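Local coordinates for Lmaj004144AAA protein (Leishmania major, PDB 1Y63), which probably catalyses reversible phosphate transfer between nucleoside triphosphates and monophosphates as an AK6-type adenylate kinase, and probably hydrolyses ATP during 18S rRNA maturation, at residues A[18-22]-A[114-118]; A[104-110]-A[153-159]. The contacts are given in a common frame with arbitrary orientation. Residue numbers count along the deposited sequence, not the author numbering.

Contact 1 (A[18-22]-A[114-118]); sequences TPGTG and LFERL. With ADP (adenosine-5'-diphosphate), chain Q.
Residues 18-22, part of the P-loop (Walker A) of this adenylate kinase family member, wrap the ADP β-phosphate and rest against helical residues 114-118, Gly20 CA 5.9 Å from Leu118 CA. In the type II turn Thr18 to Thr21, Thr18 O accepts hydrogen bonds from Thr21 N (3.0 Å) and, with Thr21 chi1 p, from Thr21 OG1 (2.7 Å). Thr18 (m) points toward the helix, CG2 4.5 Å from Leu114 CD2, OG1 hydrogen-bonding Glu135. Pro19 suits the second position because its ring fixes phi (-47°); Pro19 O is 3.6 Å from Leu114 CD1 and Leu118 CD2. Gly20 takes the third at phi/psi 95/-7, where a CB would strike backbone and leucines. Leu114 (tp) and Leu118 (mt) bend toward the turn, Leu114 CD1 3.5 Å from Gly20 C and Leu118 CD2 4.0 Å from Gly20 CA. Gly22 (phi/psi 114/21) is the next helix's N-cap; a CB would hit adenine N7. Gly20 N donates to ADP O1B (2.9 Å) and Gly22 N to ADP O2B (3.0 Å). Arg117 (chi1 m, then extended) lays a guanidinium face over the adenine, NH2 3.3 Å from ADP C5; NH2 also hydrogen-bonds Asn158 O, and NH1 donates almost linearly to Gly20 O at 3.1 Å.

Contact 2 (A[104-110]-A[153-159]); sequences VVVLHTS and VLVREND. With ADP (adenosine-5'-diphosphate), chain Q.
Strands 104-108 and 153-157 run parallel in the sheet of a P-loop NTPase fold, their axes 4.6 Å apart and crossing at -22°. Val104 pairs with Val153, and so on to His108 with Glu157. Val104 O accepts from Leu154 N (2.8 Å). Val105, chi1 t, turns to the opposite face, its CG2 4.3 Å from Leu154 CD2. Val106 hydrogen-bonds in both directions, N to Leu154 O (2.7 Å) and O from Arg156 N (2.9 Å), while its CB meets Val155 CG2 at 4.0 Å; beta-branched valine suits such extended, buried positions. Leu107 (mt) lies on the face of Val105, CD1 3.7 Å from Asn158 ND2, which hydrogen-bonds Thr21 O. His108 N donates to Arg156 O (3.0 Å) and His108 O accepts from Asn158 N (2.7 Å); its ring (chi1 m) sets CD2 edge-on 3.3 Å from Val155 CG1, ND1 hydrogen-bonding Glu135 and NE2 Glu141. Thr109 CG2 approaches Asp159 OD1 (3.3 Å). Ser110, at the N-cap position, spends OG on Asp159 OD2 (2.7 Å), not on the helix, and N on Asp159 OD1 (2.8 Å). Asn158 OD1 lies 3.3 Å from ADP N6. Strand 12-16 flanks strand 103-108, strand 153-157 forms the sheet edge, helix 139-147 covers Val106 and Val155, and helix 161-178 packs on Val105 and Leu154.

Overall arrangement
The two contacts adjoin the same ADP, their centres about 12 Å apart. Strand 103-108 of contact 2 continues into helix 111-120 of contact 1, and the four segments interleave along the chain. Contact 1 is buried, joining a glycine-rich loop to a helix through leucine methyls and one arginine; contact 2 is only partly buried, joining the sheet's edge strand to its inner neighbour by regular backbone hydrogen bonds and valine packing, with charged and polar groups gathering at the C-terminal ends. There the contacts meet, at Asn158, which is held by residues of both segments of contact 1. Contact 1 handles phosphate and one adenine face, whereas contact 2 brings Asn158 and Asp159 beside the base edge.

Contact 1 (A[18-22]-A[114-118])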
ATOM      1  N   THR A  18       7.590   2.215  -1.777  1.00 18.10           N
ATOM      2  CA  THR A  18       8.386   3.115  -0.958  1.00 18.57           C
ATOM      3  C   THR A  18       7.615   4.375  -0.554  1.00 18.47           C
ATOM      4  O   THR A  18       6.773   4.893  -1.334  1.00 18.32           O
ATOM      5  CB  THR A  18       9.610   3.563  -1.776  1.00 18.38           C
ATOM      6  OG1 THR A  18      10.252   2.420  -2.318  1.00 19.28           O
ATOM      7  CG2 THR A  18      10.581   4.328  -0.944  1.00 20.06           C
ATOM      8  N   PRO A  19       7.855   4.872   0.679  1.00 18.21           N
ATOM      9  CA  PRO A  19       7.328   6.189   1.008  1.00 16.88           C
ATOM     10  C   PRO A  19       7.621   7.212  -0.110  1.00 17.81           C
ATOM     11  O   PRO A  19       8.744   7.291  -0.621  1.00 18.48           O
ATOM     12  CB  PRO A  19       8.074   6.532   2.300  1.00 18.17           C
ATOM     13  CG  PRO A  19       8.278   5.203   2.948  1.00 19.46           C
ATOM     14  CD  PRO A  19       8.616   4.294   1.814  1.00 20.58           C
ATOM     15  N   GLY A  20       6.585   7.946  -0.480  1.00 18.30           N
ATOM     16  CA  GLY A  20       6.643   8.993  -1.477  1.00 17.86           C
ATOM     17  C   GLY A  20       6.240   8.541  -2.885  1.00 19.24           C
ATOM     18  O   GLY A  20       6.146   9.399  -3.776  1.00 19.89           O
ATOM     19  N   THR A  21       6.015   7.245  -3.111  1.00 19.04           N
ATOM     20  CA  THR A  21       5.626   6.745  -4.435  1.00 17.56           C
ATOM     21  C   THR A  21       4.189   7.037  -4.878  1.00 19.46           C
ATOM     22  O   THR A  21       3.856   6.881  -6.062  1.00 19.42           O
ATOM     23  CB  THR A  21       5.898   5.223  -4.586  1.00 18.35           C
ATOM     24  OG1 THR A  21       5.265   4.505  -3.510  1.00 18.98           O
ATOM     25  CG2 THR A  21       7.403   4.978  -4.582  1.00 20.47           C
ATOM     26  N   GLY A  22       3.339   7.410  -3.930  1.00 18.24           N
ATOM     27  CA  GLY A  22       1.965   7.814  -4.235  1.00 19.06           C
ATOM     28  C   GLY A  22       0.864   6.941  -3.719  1.00 18.66           C
ATOM     29  O   GLY A  22      -0.249   6.996  -4.253  1.00 18.06           O
ATOM     30  N   LEU A 114      10.872  11.208  -7.058  1.00 19.74           N
ATOM     31  CA  LEU A 114      10.750  10.776  -5.663  1.00 17.70           C
ATOM     32  C   LEU A 114      11.464  11.711  -4.709  1.00 19.40           C
ATOM     33  O   LEU A 114      10.946  12.084  -3.644  1.00 19.45           O
ATOM     34  CB  LEU A 114      11.270   9.357  -5.511  1.00 17.92           C
ATOM     35  CG  LEU A 114      11.057   8.735  -4.136  1.00 19.10           C
ATOM     36  CD1 LEU A 114       9.568   8.656  -3.840  1.00 21.02           C
ATOM     37  CD2 LEU A 114      11.679   7.336  -4.042  1.00 21.10           C
ATOM     38  N   PHE A 115      12.682  12.075  -5.073  1.00 18.94           N
ATOM     39  CA  PHE A 115      13.461  12.999  -4.238  1.00 18.75           C
ATOM     40  C   PHE A 115      12.694  14.297  -3.981  1.00 16.87           C
ATOM     41  O   PHE A 115      12.681  14.818  -2.860  1.00 19.16           O
ATOM     42  CB  PHE A 115      14.794  13.274  -4.920  1.00 17.01           C
ATOM     43  CG  PHE A 115      15.780  14.024  -4.058  1.00 16.95           C
ATOM     44  CD1 PHE A 115      16.634  13.351  -3.188  1.00 18.10           C
ATOM     45  CD2 PHE A 115      15.842  15.413  -4.115  1.00 16.46           C
ATOM     46  CE1 PHE A 115      17.543  14.052  -2.407  1.00 18.35           C
ATOM     47  CE2 PHE A 115      16.757  16.120  -3.340  1.00 18.34           C
ATOM     48  CZ  PHE A 115      17.596  15.430  -2.473  1.00 16.74           C
ATOM     49  N   GLU A 116      12.059  14.824  -5.021  1.00 19.79           N
ATOM     50  CA  GLU A 116      11.316  16.076  -4.883  1.00 20.77           C
ATOM     51  C   GLU A 116      10.099  15.911  -3.986  1.00 20.80           C
ATOM     52  O   GLU A 116       9.816  16.750  -3.135  1.00 21.22           O
ATOM     53  CB  GLU A 116      10.949  16.615  -6.270  1.00 22.63           C
ATOM     54  CG  GLU A 116      12.160  17.033  -7.083  0.50 20.99           C
ATOM     55  CD  GLU A 116      11.862  17.300  -8.563  0.50 31.68           C
ATOM     56  OE1 GLU A 116      10.787  16.894  -9.061  0.50 38.84           O
ATOM     57  OE2 GLU A 116      12.727  17.913  -9.233  0.50 35.93           O
ATOM     58  N   ARG A 117       9.371  14.808  -4.157  1.00 20.10           N
ATOM     59  CA  ARG A 117       8.225  14.535  -3.308  1.00 20.54           C
ATOM     60  C   ARG A 117       8.609  14.442  -1.843  1.00 22.34           C
ATOM     61  O   ARG A 117       7.922  14.943  -0.968  1.00 23.11           O
ATOM     62  CB  ARG A 117       7.562  13.229  -3.728  1.00 20.94           C
ATOM     63  CG  ARG A 117       6.867  13.298  -5.047  1.00 18.96           C
ATOM     64  CD  ARG A 117       6.242  11.971  -5.375  1.00 19.69           C
ATOM     65  NE  ARG A 117       5.645  11.968  -6.726  1.00 18.76           N
ATOM     66  CZ  ARG A 117       5.091  10.888  -7.277  1.00 20.43           C
ATOM     67  NH1 ARG A 117       5.061   9.726  -6.621  1.00 20.54           N
ATOM     68  NH2 ARG A 117       4.633  10.938  -8.514  1.00 19.58           N
ATOM     69  N   LEU A 118       9.701  13.744  -1.566  1.00 18.93           N
ATOM     70  CA  LEU A 118      10.149  13.565  -0.202  1.00 19.17           C
ATOM     71  C   LEU A 118      10.628  14.879   0.429  1.00 22.51           C
ATOM     72  O   LEU A 118      10.484  15.077   1.631  1.00 27.13           O
ATOM     73  CB  LEU A 118      11.212  12.459  -0.145  1.00 19.68           C
ATOM     74  CG  LEU A 118      10.721  11.043  -0.476  1.00 19.62           C
ATOM     75  CD1 LEU A 118      11.936  10.112  -0.619  1.00 25.13           C
ATOM     76  CD2 LEU A 118       9.722  10.542   0.563  1.00 26.02           C
TER
HETATM   77  PB  ADP Q 301       2.921   7.842  -0.117  1.00 13.55           P
HETATM   78  O1B ADP Q 301       4.032   8.220   0.843  1.00 13.55           O
HETATM   79  O2B ADP Q 301       3.345   6.673  -0.981  1.00 12.35           O
HETATM   80  O3B ADP Q 301       1.556   7.663   0.543  1.00 12.14           O
HETATM   81  PA  ADP Q 301       1.660  10.188  -1.279  1.00 13.99           P
HETATM   82  O1A ADP Q 301       0.364   9.658  -1.854  1.00 13.62           O
HETATM   83  O2A ADP Q 301       1.564  10.869   0.085  1.00 14.81           O
HETATM   84  O3A ADP Q 301       2.772   9.054  -1.212  1.00 11.85           O
HETATM   85  O5' ADP Q 301       2.342  11.197  -2.323  0.50 13.90           O
HETATM   86  C5' ADP Q 301       3.077  12.308  -1.830  0.50 13.24           C
HETATM   87  C4' ADP Q 301       2.850  13.424  -2.821  0.50 10.71           C
HETATM   88  O4' ADP Q 301       3.292  13.011  -4.112  0.50 15.75           O
HETATM   89  C3' ADP Q 301       1.389  13.793  -3.015  0.50 12.86           C
HETATM   90  O3' ADP Q 301       0.889  14.671  -2.011  0.50 14.69           O
HETATM   91  C2' ADP Q 301       1.423  14.427  -4.378  0.50 16.61           C
HETATM   92  O2' ADP Q 301       1.987  15.732  -4.306  0.50 18.42           O
HETATM   93  C1' ADP Q 301       2.441  13.586  -5.100  0.50 15.72           C
HETATM   94  N9  ADP Q 301       1.941  12.473  -5.926  1.00 16.44           N
HETATM   95  C8  ADP Q 301       1.539  11.213  -5.553  1.00 17.22           C
HETATM   96  N7  ADP Q 301       1.222  10.466  -6.633  1.00 16.98           N
HETATM   97  C5  ADP Q 301       1.449  11.264  -7.733  1.00 14.15           C
HETATM   98  C6  ADP Q 301       1.317  11.069  -9.168  1.00 20.07           C
HETATM   99  N6  ADP Q 301       0.908   9.884  -9.662  1.00 18.05           N
HETATM  100  N1  ADP Q 301       1.645  12.119  -9.951  1.00 16.09           N
HETATM  101  C2  ADP Q 301       2.072  13.295  -9.421  1.00 18.29           C
HETATM  102  N3  ADP Q 301       2.229  13.573  -8.113  1.00 16.17           N
HETATM  103  C4  ADP Q 301       1.917  12.570  -7.246  1.00 15.76           C

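Contact 2 (A[104-110]-A[153-159])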
ATOM      1  N   VAL A 104      -2.540  -6.793  -5.465  1.00 18.49           N
ATOM      2  CA  VAL A 104      -1.487  -6.027  -4.798  1.00 16.90           C
ATOM      3  C   VAL A 104      -0.840  -5.157  -5.855  1.00 19.82           C
ATOM      4  O   VAL A 104      -0.422  -5.655  -6.882  1.00 21.07           O
ATOM      5  CB  VAL A 104      -0.436  -6.927  -4.142  1.00 18.07           C
ATOM      6  CG1 VAL A 104       0.696  -6.119  -3.542  1.00 18.19           C
ATOM      7  CG2 VAL A 104      -1.107  -7.780  -3.069  1.00 21.90           C
ATOM      8  N   VAL A 105      -0.843  -3.854  -5.630  1.00 17.43           N
ATOM      9  CA  VAL A 105      -0.289  -2.901  -6.579  1.00 18.31           C
ATOM     10  C   VAL A 105       0.950  -2.321  -5.970  1.00 17.67           C
ATOM     11  O   VAL A 105       0.909  -1.792  -4.847  1.00 19.00           O
ATOM     12  CB  VAL A 105      -1.284  -1.759  -6.851  1.00 18.27           C
ATOM     13  CG1 VAL A 105      -0.715  -0.791  -7.845  1.00 20.20           C
ATOM     14  CG2 VAL A 105      -2.619  -2.298  -7.306  1.00 18.53           C
ATOM     15  N   VAL A 106       2.081  -2.450  -6.667  1.00 16.69           N
ATOM     16  CA  VAL A 106       3.341  -1.881  -6.183  1.00 16.64           C
ATOM     17  C   VAL A 106       3.658  -0.674  -7.056  1.00 18.28           C
ATOM     18  O   VAL A 106       3.769  -0.810  -8.279  1.00 18.19           O
ATOM     19  CB  VAL A 106       4.512  -2.892  -6.300  1.00 16.93           C
ATOM     20  CG1 VAL A 106       5.832  -2.264  -5.801  1.00 21.10           C
ATOM     21  CG2 VAL A 106       4.255  -4.186  -5.583  1.00 20.05           C
ATOM     22  N   LEU A 107       3.854   0.480  -6.404  1.00 18.52           N
ATOM     23  CA  LEU A 107       4.166   1.722  -7.077  1.00 17.96           C
ATOM     24  C   LEU A 107       5.666   1.981  -7.079  1.00 19.30           C
ATOM     25  O   LEU A 107       6.339   1.759  -6.085  1.00 20.03           O
ATOM     26  CB  LEU A 107       3.446   2.900  -6.421  1.00 18.99           C
ATOM     27  CG  LEU A 107       1.919   2.767  -6.275  1.00 19.05           C
ATOM     28  CD1 LEU A 107       1.308   4.011  -5.639  1.00 19.91           C
ATOM     29  CD2 LEU A 107       1.338   2.485  -7.605  1.00 18.34           C
ATOM     30  N   HIS A 108       6.151   2.434  -8.235  1.00 18.32           N
ATOM     31  CA  HIS A 108       7.513   2.919  -8.408  1.00 19.28           C
ATOM     32  C   HIS A 108       7.517   4.363  -8.835  1.00 20.67           C
ATOM     33  O   HIS A 108       6.556   4.840  -9.443  1.00 21.74           O
ATOM     34  CB  HIS A 108       8.228   2.077  -9.459  1.00 19.14           C
ATOM     35  CG  HIS A 108       8.683   0.749  -8.946  1.00 20.89           C
ATOM     36  ND1 HIS A 108       9.623   0.632  -7.943  1.00 26.72           N
ATOM     37  CD2 HIS A 108       8.362  -0.510  -9.312  1.00 26.41           C
ATOM     38  CE1 HIS A 108       9.855  -0.650  -7.715  1.00 28.17           C
ATOM     39  NE2 HIS A 108       9.116  -1.363  -8.542  1.00 24.76           N
ATOM     40  N   THR A 109       8.606   5.067  -8.543  1.00 18.93           N
ATOM     41  CA  THR A 109       8.732   6.463  -8.933  1.00 19.86           C
ATOM     42  C   THR A 109      10.199   6.698  -9.304  1.00 22.93           C
ATOM     43  O   THR A 109      11.102   6.184  -8.619  1.00 22.84           O
ATOM     44  CB  THR A 109       8.291   7.385  -7.765  1.00 20.11           C
ATOM     45  OG1 THR A 109       6.931   7.084  -7.389  1.00 21.59           O
ATOM     46  CG2 THR A 109       8.339   8.834  -8.110  1.00 26.28           C
ATOM     47  N   SER A 110      10.440   7.427 -10.390  1.00 21.14           N
ATOM     48  CA  SER A 110      11.801   7.756 -10.800  1.00 20.21           C
ATOM     49  C   SER A 110      12.513   8.491  -9.688  1.00 21.77           C
ATOM     50  O   SER A 110      11.898   9.199  -8.919  1.00 20.99           O
ATOM     51  CB  SER A 110      11.775   8.610 -12.071  0.50 23.04           C
ATOM     52  OG  SER A 110      11.129   7.912 -13.133  0.50 26.99           O
ATOM     53  N   VAL A 153      -0.204  -9.548  -8.595  1.00 18.27           N
ATOM     54  CA  VAL A 153       0.702  -8.422  -8.337  1.00 18.91           C
ATOM     55  C   VAL A 153       0.843  -7.573  -9.597  1.00 17.87           C
ATOM     56  O   VAL A 153       1.239  -8.072 -10.654  1.00 21.68           O
ATOM     57  CB  VAL A 153       2.082  -8.864  -7.861  1.00 19.50           C
ATOM     58  CG1 VAL A 153       3.024  -7.683  -7.742  1.00 22.33           C
ATOM     59  CG2 VAL A 153       1.979  -9.572  -6.505  1.00 20.52           C
ATOM     60  N   LEU A 154       0.533  -6.285  -9.445  1.00 18.60           N
ATOM     61  CA  LEU A 154       0.579  -5.308 -10.527  1.00 19.60           C
ATOM     62  C   LEU A 154       1.638  -4.310 -10.116  1.00 19.84           C
ATOM     63  O   LEU A 154       1.572  -3.767  -9.015  1.00 25.04           O
ATOM     64  CB  LEU A 154      -0.776  -4.605 -10.641  1.00 22.02           C
ATOM     65  CG  LEU A 154      -1.056  -3.634 -11.773  1.00 29.18           C
ATOM     66  CD1 LEU A 154      -1.094  -4.329 -13.119  1.00 31.78           C
ATOM     67  CD2 LEU A 154      -2.400  -2.967 -11.498  1.00 29.28           C
ATOM     68  N   VAL A 155       2.626  -4.064 -10.962  1.00 17.90           N
ATOM     69  CA  VAL A 155       3.644  -3.091 -10.629  1.00 17.01           C
ATOM     70  C   VAL A 155       3.504  -1.962 -11.628  1.00 17.45           C
ATOM     71  O   VAL A 155       3.360  -2.224 -12.830  1.00 18.61           O
ATOM     72  CB  VAL A 155       5.050  -3.713 -10.717  1.00 19.18           C
ATOM     73  CG1 VAL A 155       6.115  -2.712 -10.430  1.00 19.61           C
ATOM     74  CG2 VAL A 155       5.165  -4.888  -9.753  1.00 20.06           C
ATOM     75  N   ARG A 156       3.544  -0.719 -11.155  1.00 16.13           N
ATOM     76  CA  ARG A 156       3.246   0.429 -12.014  1.00 16.73           C
ATOM     77  C   ARG A 156       4.134   1.607 -11.733  1.00 18.60           C
ATOM     78  O   ARG A 156       4.350   1.971 -10.585  1.00 19.08           O
ATOM     79  CB  ARG A 156       1.792   0.852 -11.874  1.00 16.55           C
ATOM     80  CG  ARG A 156       0.772  -0.229 -12.119  1.00 18.13           C
ATOM     81  CD  ARG A 156       0.606  -0.557 -13.591  1.00 17.41           C
ATOM     82  NE  ARG A 156      -0.110   0.478 -14.328  1.00 17.38           N
ATOM     83  CZ  ARG A 156      -0.548   0.389 -15.580  1.00 17.38           C
ATOM     84  NH1 ARG A 156      -0.378  -0.716 -16.309  1.00 20.80           N
ATOM     85  NH2 ARG A 156      -1.156   1.426 -16.149  1.00 20.94           N
ATOM     86  N   GLU A 157       4.670   2.199 -12.791  1.00 17.32           N
ATOM     87  CA  GLU A 157       5.359   3.473 -12.666  1.00 16.89           C
ATOM     88  C   GLU A 157       4.316   4.507 -12.297  1.00 20.67           C
ATOM     89  O   GLU A 157       3.223   4.509 -12.867  1.00 19.23           O
ATOM     90  CB  GLU A 157       6.037   3.833 -13.993  1.00 17.04           C
ATOM     91  CG  GLU A 157       6.999   5.017 -13.861  1.00 22.74           C
ATOM     92  CD  GLU A 157       8.237   4.700 -12.981  1.00 38.65           C
ATOM     93  OE1 GLU A 157       8.481   3.520 -12.633  1.00 39.63           O
ATOM     94  OE2 GLU A 157       8.990   5.645 -12.654  1.00 47.10           O
ATOM     95  N   ASN A 158       4.650   5.369 -11.342  1.00 17.64           N
ATOM     96  CA  ASN A 158       3.691   6.334 -10.812  1.00 18.15           C
ATOM     97  C   ASN A 158       4.331   7.703 -10.630  1.00 22.15           C
ATOM     98  O   ASN A 158       4.364   8.217  -9.526  1.00 22.18           O
ATOM     99  CB  ASN A 158       3.114   5.837  -9.479  1.00 19.31           C
ATOM    100  CG  ASN A 158       1.811   6.501  -9.116  1.00 18.84           C
ATOM    101  OD1 ASN A 158       0.906   6.616  -9.968  1.00 20.02           O
ATOM    102  ND2 ASN A 158       1.678   6.953  -7.855  1.00 17.84           N
ATOM    103  N   ASP A 159       4.837   8.267 -11.725  1.00 19.09           N
ATOM    104  CA  ASP A 159       5.536   9.570 -11.716  1.00 20.21           C
ATOM    105  C   ASP A 159       4.575  10.746 -11.908  1.00 21.29           C
ATOM    106  O   ASP A 159       4.794  11.852 -11.359  1.00 20.33           O
ATOM    107  CB  ASP A 159       6.582   9.640 -12.829  1.00 20.87           C
ATOM    108  CG  ASP A 159       7.822   8.816 -12.556  1.00 28.33           C
ATOM    109  OD1 ASP A 159       8.076   8.420 -11.406  1.00 24.42           O
ATOM    110  OD2 ASP A 159       8.597   8.608 -13.506  1.00 31.85           O
TER
HETATM  111  PB  ADP Q 301       2.921   7.842  -0.117  1.00 13.55           P
HETATM  112  O1B ADP Q 301       4.032   8.220   0.843  1.00 13.55           O
HETATM  113  O2B ADP Q 301       3.345   6.673  -0.981  1.00 12.35           O
HETATM  114  O3B ADP Q 301       1.556   7.663   0.543  1.00 12.14           O
HETATM  115  PA  ADP Q 301       1.660  10.188  -1.279  1.00 13.99           P
HETATM  116  O1A ADP Q 301       0.364   9.658  -1.854  1.00 13.62           O
HETATM  117  O2A ADP Q 301       1.564  10.869   0.085  1.00 14.81           O
HETATM  118  O3A ADP Q 301       2.772   9.054  -1.212  1.00 11.85           O
HETATM  119  O5' ADP Q 301       2.342  11.197  -2.323  0.50 13.90           O
HETATM  120  C5' ADP Q 301       3.077  12.308  -1.830  0.50 13.24           C
HETATM  121  C4' ADP Q 301       2.850  13.424  -2.821  0.50 10.71           C
HETATM  122  O4' ADP Q 301       3.292  13.011  -4.112  0.50 15.75           O
HETATM  123  C3' ADP Q 301       1.389  13.793  -3.015  0.50 12.86           C
HETATM  124  O3' ADP Q 301       0.889  14.671  -2.011  0.50 14.69           O
HETATM  125  C2' ADP Q 301       1.423  14.427  -4.378  0.50 16.61           C
HETATM  126  O2' ADP Q 301       1.987  15.732  -4.306  0.50 18.42           O
HETATM  127  C1' ADP Q 301       2.441  13.586  -5.100  0.50 15.72           C
HETATM  128  N9  ADP Q 301       1.941  12.473  -5.926  1.00 16.44           N
HETATM  129  C8  ADP Q 301       1.539  11.213  -5.553  1.00 17.22           C
HETATM  130  N7  ADP Q 301       1.222  10.466  -6.633  1.00 16.98           N
HETATM  131  C5  ADP Q 301       1.449  11.264  -7.733  1.00 14.15           C
HETATM  132  C6  ADP Q 301       1.317  11.069  -9.168  1.00 20.07           C
HETATM  133  N6  ADP Q 301       0.908   9.884  -9.662  1.00 18.05           N
HETATM  134  N1  ADP Q 301       1.645  12.119  -9.951  1.00 16.09           N
HETATM  135  C2  ADP Q 301       2.072  13.295  -9.421  1.00 18.29           C
HETATM  136  N3  ADP Q 301       2.229  13.573  -8.113  1.00 16.17           N
HETATM  137  C4  ADP Q 301       1.917  12.570  -7.246  1.00 15.76           C